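Local coordinates for protein beta-lactamase OXA-2 (Salmonella typhimurium, PDB 1K38) that hydrolyses the beta-lactam ring of oxacillin and other penicillins as a class D serine enzyme, giving bacteria resistance to these antibiotics, at residues Arg42-Tyr47 with Ser146-Ile151; Gln90-Ala95 with Trp102-Phe107; Met196-Gly201 with Ala213-Thr218. All blocks are in the same frame, centred on the assembly; numbering follows the deposited sequence.

Interaction 1 (Arg42-Tyr47 with Ser146-Ile151); sequences RSKKRY and SAQEQI
Glu149 sets its CG anti to its own carbonyl carbon (chi1 -68°) and runs on extended, while Arg46 starts the same way (chi1 -71°) and stays extended as far as NE; the two chains therefore cross at about a right angle with their charged ends together. The site is the N-terminus of helix 147-158, closed by a capping box of Ser146 and Glu149. Ser146, at the N-cap, carries OG between its N and carbonyl carbon, where it accepts from Glu149 N at 3.1 Å; in return Ser146 N donates to Glu149 OE1 at 3.0 Å, on the anti lone pair. That leaves both syn lone pairs of the carboxylate for a side-on salt bridge: Arg46 NE donates to Glu149 OE1 at 3.0 Å and Arg46 NH2 to Glu149 OE2 at 2.8 Å. The guanidinium and carboxylate lie nearly coplanar, 20° apart. With three N-H bonds spread over both oxygens, the carboxylate is held against rotation and probably stays ionised.

On the other flank the weakly bonded helix 40-43 and the turn after it meet the first turn of helix 147-158. Ser43 O receives Gln148 N at 3.0 Å, nearly along the C=O axis. The Gln148 side chain crosses that of Lys44 obliquely, NE2 passing Lys44 CG and donating in plane to Ser43 OG, which is also hydrogen-bonded to Pro40 O. Ser146 CB packs against the peptide between Lys44 and Lys45. A water bridges the segments, donating to Arg42 O and Lys45 O and accepting from Ala147 N at 3.0 Å.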
loop_
_atom_site.group_PDB
_atom_site.type_symbol
_atom_site.label_atom_id
_atom_site.label_comp_id
_atom_site.label_asym_id
_atom_site.label_seq_id
_atom_site.Cartn_x
_atom_site.Cartn_y
_atom_site.Cartn_z
ATOM N N ARG A 42 30.736 -9.590 0.000
ATOM C CA ARG A 42 29.676 -10.144 0.827
ATOM C C ARG A 42 28.311 -9.956 0.173
ATOM O O ARG A 42 27.401 -10.758 0.385
ATOM C CB ARG A 42 29.669 -9.507 2.221
ATOM C CG ARG A 42 28.572 -10.078 3.116
ATOM C CD ARG A 42 28.703 -9.629 4.562
ATOM N NE ARG A 42 27.538 -10.051 5.333
ATOM C CZ ARG A 42 27.583 -10.532 6.570
ATOM N NH1 ARG A 42 28.744 -10.665 7.198
ATOM N NH2 ARG A 42 26.458 -10.883 7.178
ATOM N N SER A 43 28.167 -8.906 -0.632
ATOM C CA SER A 43 26.885 -8.644 -1.279
ATOM C C SER A 43 26.500 -9.750 -2.257
ATOM O O SER A 43 25.335 -9.870 -2.635
ATOM C CB SER A 43 26.912 -7.295 -2.008
ATOM O OG SER A 43 27.625 -7.375 -3.228
ATOM N N LYS A 44 27.477 -10.562 -2.657
ATOM C CA LYS A 44 27.222 -11.653 -3.586
ATOM C C LYS A 44 27.228 -13.021 -2.904
ATOM O O LYS A 44 27.052 -14.047 -3.561
ATOM C CB LYS A 44 28.255 -11.626 -4.718
ATOM C CG LYS A 44 28.225 -10.337 -5.535
ATOM C CD LYS A 44 29.251 -10.350 -6.659
ATOM C CE LYS A 44 28.925 -11.412 -7.699
ATOM N NZ LYS A 44 27.597 -11.183 -8.341
ATOM N N LYS A 45 27.421 -13.036 -1.587
ATOM C CA LYS A 45 27.438 -14.281 -0.829
ATOM C C LYS A 45 26.015 -14.717 -0.491
ATOM O O LYS A 45 25.201 -13.914 -0.029
ATOM C CB LYS A 45 28.247 -14.106 0.459
ATOM C CG LYS A 45 28.400 -15.381 1.273
ATOM C CD LYS A 45 29.359 -15.188 2.439
ATOM C CE LYS A 45 30.761 -14.858 1.955
ATOM N NZ LYS A 45 31.329 -15.941 1.110
ATOM N N ARG A 46 25.711 -15.987 -0.724
ATOM C CA ARG A 46 24.376 -16.494 -0.437
ATOM C C ARG A 46 24.177 -16.920 1.009
ATOM O O ARG A 46 25.014 -17.613 1.596
ATOM C CB ARG A 46 24.040 -17.661 -1.368
ATOM C CG ARG A 46 23.812 -17.238 -2.804
ATOM C CD ARG A 46 23.513 -18.437 -3.679
ATOM N NE ARG A 46 23.045 -18.043 -5.003
ATOM C CZ ARG A 46 22.964 -18.868 -6.042
ATOM N NH1 ARG A 46 23.329 -20.138 -5.918
ATOM N NH2 ARG A 46 22.509 -18.426 -7.205
ATOM N N TYR A 47 23.053 -16.492 1.575
ATOM C CA TYR A 47 22.685 -16.807 2.948
ATOM C C TYR A 47 21.218 -17.219 2.979
ATOM O O TYR A 47 20.456 -16.893 2.067
ATOM C CB TYR A 47 22.832 -15.577 3.849
ATOM C CG TYR A 47 24.237 -15.058 4.045
ATOM C CD1 TYR A 47 25.151 -15.746 4.842
ATOM C CD2 TYR A 47 24.632 -13.843 3.488
ATOM C CE1 TYR A 47 26.420 -15.231 5.085
ATOM C CE2 TYR A 47 25.896 -13.321 3.723
ATOM C CZ TYR A 47 26.785 -14.016 4.527
ATOM O OH TYR A 47 28.024 -13.481 4.795
ATOM N N SER A 146 21.751 -14.227 -2.229
ATOM C CA SER A 146 22.607 -13.091 -1.885
ATOM C C SER A 146 21.855 -11.767 -1.868
ATOM O O SER A 146 20.725 -11.669 -2.359
ATOM C CB SER A 146 23.758 -12.968 -2.878
ATOM O OG SER A 146 23.298 -12.449 -4.117
ATOM N N ALA A 147 22.495 -10.742 -1.314
ATOM C CA ALA A 147 21.879 -9.424 -1.258
ATOM C C ALA A 147 21.633 -8.903 -2.671
ATOM O O ALA A 147 20.604 -8.287 -2.934
ATOM C CB ALA A 147 22.769 -8.453 -0.482
ATOM N N GLN A 148 22.570 -9.154 -3.583
ATOM C CA GLN A 148 22.389 -8.691 -4.950
ATOM C C GLN A 148 21.239 -9.427 -5.624
ATOM O O GLN A 148 20.492 -8.837 -6.406
ATOM C CB GLN A 148 23.688 -8.843 -5.753
ATOM C CG GLN A 148 24.702 -7.751 -5.420
ATOM C CD GLN A 148 25.773 -7.583 -6.482
ATOM O OE1 GLN A 148 25.499 -7.689 -7.680
ATOM N NE2 GLN A 148 26.997 -7.299 -6.049
ATOM N N GLU A 149 21.085 -10.708 -5.306
ATOM C CA GLU A 149 19.997 -11.494 -5.876
ATOM C C GLU A 149 18.646 -11.038 -5.315
ATOM O O GLU A 149 17.628 -11.094 -6.009
ATOM C CB GLU A 149 20.229 -12.981 -5.609
ATOM C CG GLU A 149 21.421 -13.535 -6.375
ATOM C CD GLU A 149 21.651 -15.007 -6.125
ATOM O OE1 GLU A 149 21.654 -15.415 -4.948
ATOM O OE2 GLU A 149 21.842 -15.754 -7.108
ATOM N N GLN A 150 18.634 -10.580 -4.064
ATOM C CA GLN A 150 17.393 -10.086 -3.468
ATOM C C GLN A 150 16.961 -8.833 -4.227
ATOM O O GLN A 150 15.776 -8.640 -4.497
ATOM C CB GLN A 150 17.595 -9.736 -1.987
ATOM C CG GLN A 150 17.814 -10.946 -1.080
ATOM C CD GLN A 150 16.574 -11.343 -0.292
ATOM O OE1 GLN A 150 15.441 -11.126 -0.734
ATOM N NE2 GLN A 150 16.784 -11.939 0.882
ATOM N N ILE A 151 17.925 -7.978 -4.563
ATOM C CA ILE A 151 17.620 -6.752 -5.297
ATOM C C ILE A 151 16.993 -7.104 -6.641
ATOM O O ILE A 151 15.957 -6.554 -7.009
ATOM C CB ILE A 151 18.897 -5.908 -5.547
ATOM C CG1 ILE A 151 19.440 -5.362 -4.220
ATOM C CG2 ILE A 151 18.587 -4.771 -6.514
ATOM C CD1 ILE A 151 18.612 -4.251 -3.608
HETATM O O HOH W 1 24.706 -11.305 0.637
#

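Interaction 2 (Gln90-Ala95 with Trp102-Phe107); sequences QDLRSA and WVYELF
Tyr104 and Phe107 stand one turn apart on helix 101-111, with Phe107 CE2 over the centre of one face of the Tyr104 ring and Tyr104 CE2 in the plane of the Phe107 ring. Leu92 meets both residues with CD2, which lies at the edge of the Phe107 ring, 3.9 Å from Phe107 CE2, and also 3.8 Å from Tyr104 OH, the leucine crossing the tyrosine at about a right angle. Ala95, one turn further along its helix, presents CB near the plane of the Tyr104 ring, 3.8 Å from Tyr104 CE1; the same methyl rests against Val103 CB at 4.1 Å.

The two segments belong to helices 92-97 and 101-111, joined by a short connection that brings the later helix back beside the start of the earlier one. A capping box opens helix 92-97: Ser94 N donates to Asp91 OD1 at 2.9 Å, and Asp91 N donates to Ser94 OG at 3.0 Å.

Just ahead of the cap, Gln90 bends at chi2 (-98°) and lays its aliphatic part beside the second helix. Gln90 CG meets Trp102 CZ2 at 3.6 Å, the amide plane standing 72° from the indole, and Gln90 CB touches Val103 CG2, a methyl that itself overlies one face of the indole toward the rim. The amide is held by Gly85 O and Gln88 O at NE2 and by Thr100 OG1 at OE1. Trp102 NE1 is bound to His86 O. Tyr104 OH is hydrogen-bonded to Thr58 OG1, and the Tyr104 side chain lies about 8 Å from that of Ser51, the predicted acyl-ester nucleophile.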
loop_
_atom_site.group_PDB
_atom_site.type_symbol
_atom_site.label_atom_id
_atom_site.label_comp_id
_atom_site.label_asym_id
_atom_site.label_seq_id
_atom_site.Cartn_x
_atom_site.Cartn_y
_atom_site.Cartn_z
ATOM N N GLN A 90 -4.180 -15.475 12.761
ATOM C CA GLN A 90 -3.487 -14.601 11.824
ATOM C C GLN A 90 -4.105 -14.513 10.440
ATOM O O GLN A 90 -4.819 -15.414 10.001
ATOM C CB GLN A 90 -2.055 -15.102 11.618
ATOM C CG GLN A 90 -1.298 -15.527 12.860
ATOM C CD GLN A 90 -0.387 -14.443 13.378
ATOM O OE1 GLN A 90 0.280 -13.754 12.603
ATOM N NE2 GLN A 90 -0.337 -14.293 14.697
ATOM N N ASP A 91 -3.825 -13.405 9.765
ATOM C CA ASP A 91 -4.225 -13.234 8.375
ATOM C C ASP A 91 -2.890 -12.985 7.683
ATOM O O ASP A 91 -1.854 -12.924 8.351
ATOM C CB ASP A 91 -5.211 -12.069 8.149
ATOM C CG ASP A 91 -4.794 -10.765 8.811
ATOM O OD1 ASP A 91 -3.594 -10.531 9.064
ATOM O OD2 ASP A 91 -5.707 -9.942 9.056
ATOM N N LEU A 92 -2.880 -12.864 6.363
ATOM C CA LEU A 92 -1.614 -12.650 5.675
ATOM C C LEU A 92 -0.826 -11.435 6.132
ATOM O O LEU A 92 0.395 -11.500 6.247
ATOM C CB LEU A 92 -1.825 -12.549 4.167
ATOM C CG LEU A 92 -2.030 -13.858 3.409
ATOM C CD1 LEU A 92 -2.269 -13.539 1.949
ATOM C CD2 LEU A 92 -0.812 -14.762 3.571
ATOM N N ARG A 93 -1.508 -10.326 6.394
ATOM C CA ARG A 93 -0.792 -9.124 6.799
ATOM C C ARG A 93 -0.131 -9.262 8.162
ATOM O O ARG A 93 1.002 -8.822 8.346
ATOM C CB ARG A 93 -1.716 -7.903 6.783
ATOM C CG ARG A 93 -0.950 -6.578 6.726
ATOM C CD ARG A 93 -1.890 -5.388 6.568
ATOM N NE ARG A 93 -2.653 -5.428 5.323
ATOM C CZ ARG A 93 -2.219 -4.959 4.156
ATOM N NH1 ARG A 93 -1.017 -4.405 4.061
ATOM N NH2 ARG A 93 -2.992 -5.044 3.078
ATOM N N SER A 94 -0.821 -9.873 9.120
ATOM C CA SER A 94 -0.222 -10.036 10.437
ATOM C C SER A 94 0.925 -11.035 10.354
ATOM O O SER A 94 1.946 -10.865 11.015
ATOM C CB SER A 94 -1.259 -10.508 11.466
ATOM O OG SER A 94 -1.763 -11.795 11.160
ATOM N N ALA A 95 0.763 -12.065 9.526
ATOM C CA ALA A 95 1.796 -13.083 9.376
ATOM C C ALA A 95 3.069 -12.488 8.781
ATOM O O ALA A 95 4.174 -12.842 9.187
ATOM C CB ALA A 95 1.288 -14.231 8.499
ATOM N N TRP A 102 4.825 -20.176 11.606
ATOM C CA TRP A 102 3.898 -21.303 11.565
ATOM C C TRP A 102 2.834 -21.208 10.480
ATOM O O TRP A 102 2.374 -22.230 9.978
ATOM C CB TRP A 102 3.243 -21.566 12.934
ATOM C CG TRP A 102 2.329 -20.507 13.487
ATOM C CD1 TRP A 102 2.642 -19.564 14.423
ATOM C CD2 TRP A 102 0.930 -20.347 13.211
ATOM N NE1 TRP A 102 1.524 -18.834 14.757
ATOM C CE2 TRP A 102 0.460 -19.295 14.027
ATOM C CE3 TRP A 102 0.026 -20.995 12.356
ATOM C CZ2 TRP A 102 -0.877 -18.875 14.016
ATOM C CZ3 TRP A 102 -1.306 -20.576 12.347
ATOM C CH2 TRP A 102 -1.740 -19.526 13.172
ATOM N N VAL A 103 2.454 -19.993 10.102
ATOM C CA VAL A 103 1.457 -19.828 9.049
ATOM C C VAL A 103 2.043 -20.314 7.728
ATOM O O VAL A 103 1.397 -21.048 6.976
ATOM C CB VAL A 103 1.037 -18.344 8.896
ATOM C CG1 VAL A 103 0.187 -18.164 7.643
ATOM C CG2 VAL A 103 0.258 -17.901 10.120
ATOM N N TYR A 104 3.279 -19.914 7.450
ATOM C CA TYR A 104 3.918 -20.319 6.211
ATOM C C TYR A 104 4.334 -21.785 6.205
ATOM O O TYR A 104 4.553 -22.363 5.144
ATOM C CB TYR A 104 5.090 -19.382 5.895
ATOM C CG TYR A 104 4.597 -18.028 5.425
ATOM C CD1 TYR A 104 4.009 -17.130 6.316
ATOM C CD2 TYR A 104 4.634 -17.683 4.072
ATOM C CE1 TYR A 104 3.467 -15.921 5.876
ATOM C CE2 TYR A 104 4.094 -16.473 3.618
ATOM C CZ TYR A 104 3.510 -15.599 4.525
ATOM O OH TYR A 104 2.962 -14.412 4.091
ATOM N N GLU A 105 4.427 -22.388 7.385
ATOM C CA GLU A 105 4.762 -23.804 7.463
ATOM C C GLU A 105 3.539 -24.540 6.925
ATOM O O GLU A 105 3.656 -25.564 6.253
ATOM C CB GLU A 105 5.036 -24.219 8.910
ATOM C CG GLU A 105 6.384 -23.748 9.439
ATOM C CD GLU A 105 6.598 -24.120 10.894
ATOM O OE1 GLU A 105 6.405 -25.306 11.238
ATOM O OE2 GLU A 105 6.962 -23.229 11.691
ATOM N N LEU A 106 2.361 -23.997 7.219
ATOM C CA LEU A 106 1.114 -24.580 6.743
ATOM C C LEU A 106 1.089 -24.524 5.220
ATOM O O LEU A 106 0.728 -25.500 4.560
ATOM C CB LEU A 106 -0.085 -23.813 7.313
ATOM C CG LEU A 106 -0.591 -24.207 8.706
ATOM C CD1 LEU A 106 -1.336 -25.528 8.616
ATOM C CD2 LEU A 106 0.565 -24.309 9.688
ATOM N N PHE A 107 1.480 -23.380 4.662
ATOM C CA PHE A 107 1.502 -23.222 3.212
ATOM C C PHE A 107 2.491 -24.202 2.593
ATOM O O PHE A 107 2.195 -24.846 1.589
ATOM C CB PHE A 107 1.925 -21.804 2.805
ATOM C CG PHE A 107 1.010 -20.713 3.295
ATOM C CD1 PHE A 107 -0.312 -20.977 3.638
ATOM C CD2 PHE A 107 1.472 -19.403 3.368
ATOM C CE1 PHE A 107 -1.162 -19.949 4.045
ATOM C CE2 PHE A 107 0.633 -18.367 3.773
ATOM C CZ PHE A 107 -0.687 -18.639 4.113
#

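Interaction 3 (Met196-Gly201 with Ala213-Thr218); sequences MGWWVG and ALNIDT
Ala213, midway along strand 208-217 of the antiparallel beta hairpin 196-205/208-217, is the non-hydrogen-bonded partner of Val200, whose CG1 touches Ala213 CB at 3.9 Å. Leu214 follows in a hydrogen-bonded pair with Trp199: Leu214 N donates to Trp199 O, and Leu214 O accepts from Trp199 N, both at 3.0 Å. Next comes Asn215, on the same face of the sheet as Ala213. Its CG sits between the backbone N and the carbonyl carbon (chi1 65°), so that the side chain runs alongside Trp198. Asn215 CB makes a CH-pi contact over the six-membered ring of Trp198, 4.0 Å from the centroid, and ND2 lies over the same face with the amide plane 83° from the indole. Met196 SD reaches that face too, near its rim, and touches Asn215 CB at 3.6 Å. The Asn215 OD1 end is bound by Arg42 NE, and Trp198 NE1 by Ser48 O.

Ile216 forms the second hydrogen-bonded pair, with Gly197: Gly197 N meets Ile216 O at 2.8 Å and Ile216 N meets Gly197 O at 2.9 Å. Asp217, paired with Met196, gives OD1 to a salt bridge with Arg42. Thr218 leaves the strand and brings CG2 within 3.9 Å of Gly197 N, while its OG1 accepts from Trp192 NE1.

Strand 184-192, with substrate-binding Lys189 to Gly191 assigned by similarity, flanks 196-205, and strand 21-27 flanks 208-217; helix 147-158 covers the Trp198 and Ala213 face, and helix 226-238 the Trp199 and Leu214 face.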
loop_
_atom_site.group_PDB
_atom_site.type_symbol
_atom_site.label_atom_id
_atom_site.label_comp_id
_atom_site.label_asym_id
_atom_site.label_seq_id
_atom_site.Cartn_x
_atom_site.Cartn_y
_atom_site.Cartn_z
ATOM N N MET A 196 22.187 -14.479 11.381
ATOM C CA MET A 196 22.158 -13.604 10.211
ATOM C C MET A 196 20.840 -12.836 10.161
ATOM O O MET A 196 19.774 -13.435 10.274
ATOM C CB MET A 196 22.305 -14.461 8.945
ATOM C CG MET A 196 21.658 -13.879 7.697
ATOM S SD MET A 196 22.843 -13.070 6.622
ATOM C CE MET A 196 23.757 -12.100 7.763
ATOM N N GLY A 197 20.914 -11.519 9.977
ATOM C CA GLY A 197 19.702 -10.719 9.913
ATOM C C GLY A 197 19.595 -9.951 8.608
ATOM O O GLY A 197 20.605 -9.491 8.075
ATOM N N TRP A 198 18.375 -9.810 8.096
ATOM C CA TRP A 198 18.122 -9.102 6.835
ATOM C C TRP A 198 17.080 -7.998 6.936
ATOM O O TRP A 198 16.241 -7.984 7.829
ATOM C CB TRP A 198 17.496 -10.019 5.775
ATOM C CG TRP A 198 18.252 -11.155 5.208
ATOM C CD1 TRP A 198 18.259 -12.442 5.661
ATOM C CD2 TRP A 198 18.968 -11.159 3.969
ATOM N NE1 TRP A 198 18.925 -13.256 4.770
ATOM C CE2 TRP A 198 19.371 -12.493 3.724
ATOM C CE3 TRP A 198 19.304 -10.166 3.036
ATOM C CZ2 TRP A 198 20.093 -12.861 2.582
ATOM C CZ3 TRP A 198 20.022 -10.533 1.900
ATOM C CH2 TRP A 198 20.408 -11.871 1.684
ATOM N N TRP A 199 17.145 -7.086 5.974
ATOM C CA TRP A 199 16.101 -6.089 5.778
ATOM C C TRP A 199 16.235 -5.789 4.298
ATOM O O TRP A 199 17.283 -5.332 3.834
ATOM C CB TRP A 199 16.223 -4.806 6.607
ATOM C CG TRP A 199 14.852 -4.115 6.678
ATOM C CD1 TRP A 199 13.628 -4.737 6.765
ATOM C CD2 TRP A 199 14.580 -2.708 6.718
ATOM N NE1 TRP A 199 12.621 -3.806 6.860
ATOM C CE2 TRP A 199 13.175 -2.553 6.835
ATOM C CE3 TRP A 199 15.383 -1.564 6.669
ATOM C CZ2 TRP A 199 12.562 -1.297 6.905
ATOM C CZ3 TRP A 199 14.774 -0.315 6.738
ATOM C CH2 TRP A 199 13.377 -0.191 6.856
ATOM N N VAL A 200 15.194 -6.128 3.547
ATOM C CA VAL A 200 15.196 -5.894 2.108
ATOM C C VAL A 200 13.882 -5.244 1.718
ATOM O O VAL A 200 12.866 -5.425 2.394
ATOM C CB VAL A 200 15.377 -7.212 1.315
ATOM C CG1 VAL A 200 16.601 -7.961 1.835
ATOM C CG2 VAL A 200 14.129 -8.082 1.421
ATOM N N GLY A 201 13.902 -4.483 0.628
ATOM C CA GLY A 201 12.691 -3.816 0.188
ATOM C C GLY A 201 13.025 -2.613 -0.659
ATOM O O GLY A 201 14.055 -2.592 -1.325
ATOM N N ALA A 213 18.965 -3.950 0.061
ATOM C CA ALA A 213 19.076 -5.297 0.581
ATOM C C ALA A 213 20.293 -5.306 1.487
ATOM O O ALA A 213 21.427 -5.150 1.028
ATOM C CB ALA A 213 19.237 -6.311 -0.553
ATOM N N LEU A 214 20.041 -5.450 2.782
ATOM C CA LEU A 214 21.103 -5.481 3.772
ATOM C C LEU A 214 21.056 -6.737 4.609
ATOM O O LEU A 214 19.985 -7.261 4.892
ATOM C CB LEU A 214 20.991 -4.277 4.728
ATOM C CG LEU A 214 21.800 -4.326 6.046
ATOM C CD1 LEU A 214 22.162 -2.919 6.467
ATOM C CD2 LEU A 214 21.003 -5.026 7.161
ATOM N N ASN A 215 22.228 -7.251 4.961
ATOM C CA ASN A 215 22.278 -8.363 5.893
ATOM C C ASN A 215 23.476 -8.113 6.788
ATOM O O ASN A 215 24.453 -7.479 6.380
ATOM C CB ASN A 215 22.291 -9.768 5.228
ATOM C CG ASN A 215 23.527 -10.059 4.403
ATOM O OD1 ASN A 215 24.656 -10.043 4.898
ATOM N ND2 ASN A 215 23.311 -10.373 3.131
ATOM N N ILE A 216 23.349 -8.540 8.037
ATOM C CA ILE A 216 24.402 -8.367 9.026
ATOM C C ILE A 216 24.470 -9.588 9.918
ATOM O O ILE A 216 23.485 -10.306 10.077
ATOM C CB ILE A 216 24.141 -7.156 9.962
ATOM C CG1 ILE A 216 22.744 -7.261 10.588
ATOM C CG2 ILE A 216 24.317 -5.849 9.192
ATOM C CD1 ILE A 216 22.491 -6.247 11.693
ATOM N N ASP A 217 25.639 -9.832 10.495
ATOM C CA ASP A 217 25.762 -10.949 11.414
ATOM C C ASP A 217 25.113 -10.467 12.706
ATOM O O ASP A 217 25.064 -9.263 12.968
ATOM C CB ASP A 217 27.232 -11.290 11.665
ATOM C CG ASP A 217 27.946 -11.719 10.410
ATOM O OD1 ASP A 217 27.297 -12.355 9.555
ATOM O OD2 ASP A 217 29.157 -11.437 10.285
ATOM N N THR A 218 24.613 -11.397 13.512
ATOM C CA THR A 218 23.974 -11.019 14.770
ATOM C C THR A 218 24.579 -11.759 15.962
ATOM O O THR A 218 23.943 -12.629 16.552
ATOM C CB THR A 218 22.454 -11.294 14.737
ATOM O OG1 THR A 218 22.216 -12.696 14.556
ATOM C CG2 THR A 218 21.798 -10.517 13.598
#

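Interactions 1 and 3 are neighbours, their centres 10 Å apart, and touch directly: Arg42 reaches across to interaction 3, and Ala147 at the start of helix 147-158 packs on Ala213. The helix start and the 40-47 turn thus lie against the central hairpin of a mixed sheet whose outermost strands in this chain are 5-6 and 177-181. Interaction 2 belongs to the helical part, 25 Å from interaction 1 and 21 Å from interaction 3 between centres, with no contact to either. Along the chain it falls between the two halves of interaction 1, and interaction 3 follows both. The helical and sheet parts each approach Ser51, the predicted acyl-ester nucleophile, Tyr104 and Trp198 both coming within about 8 Å of its side chain.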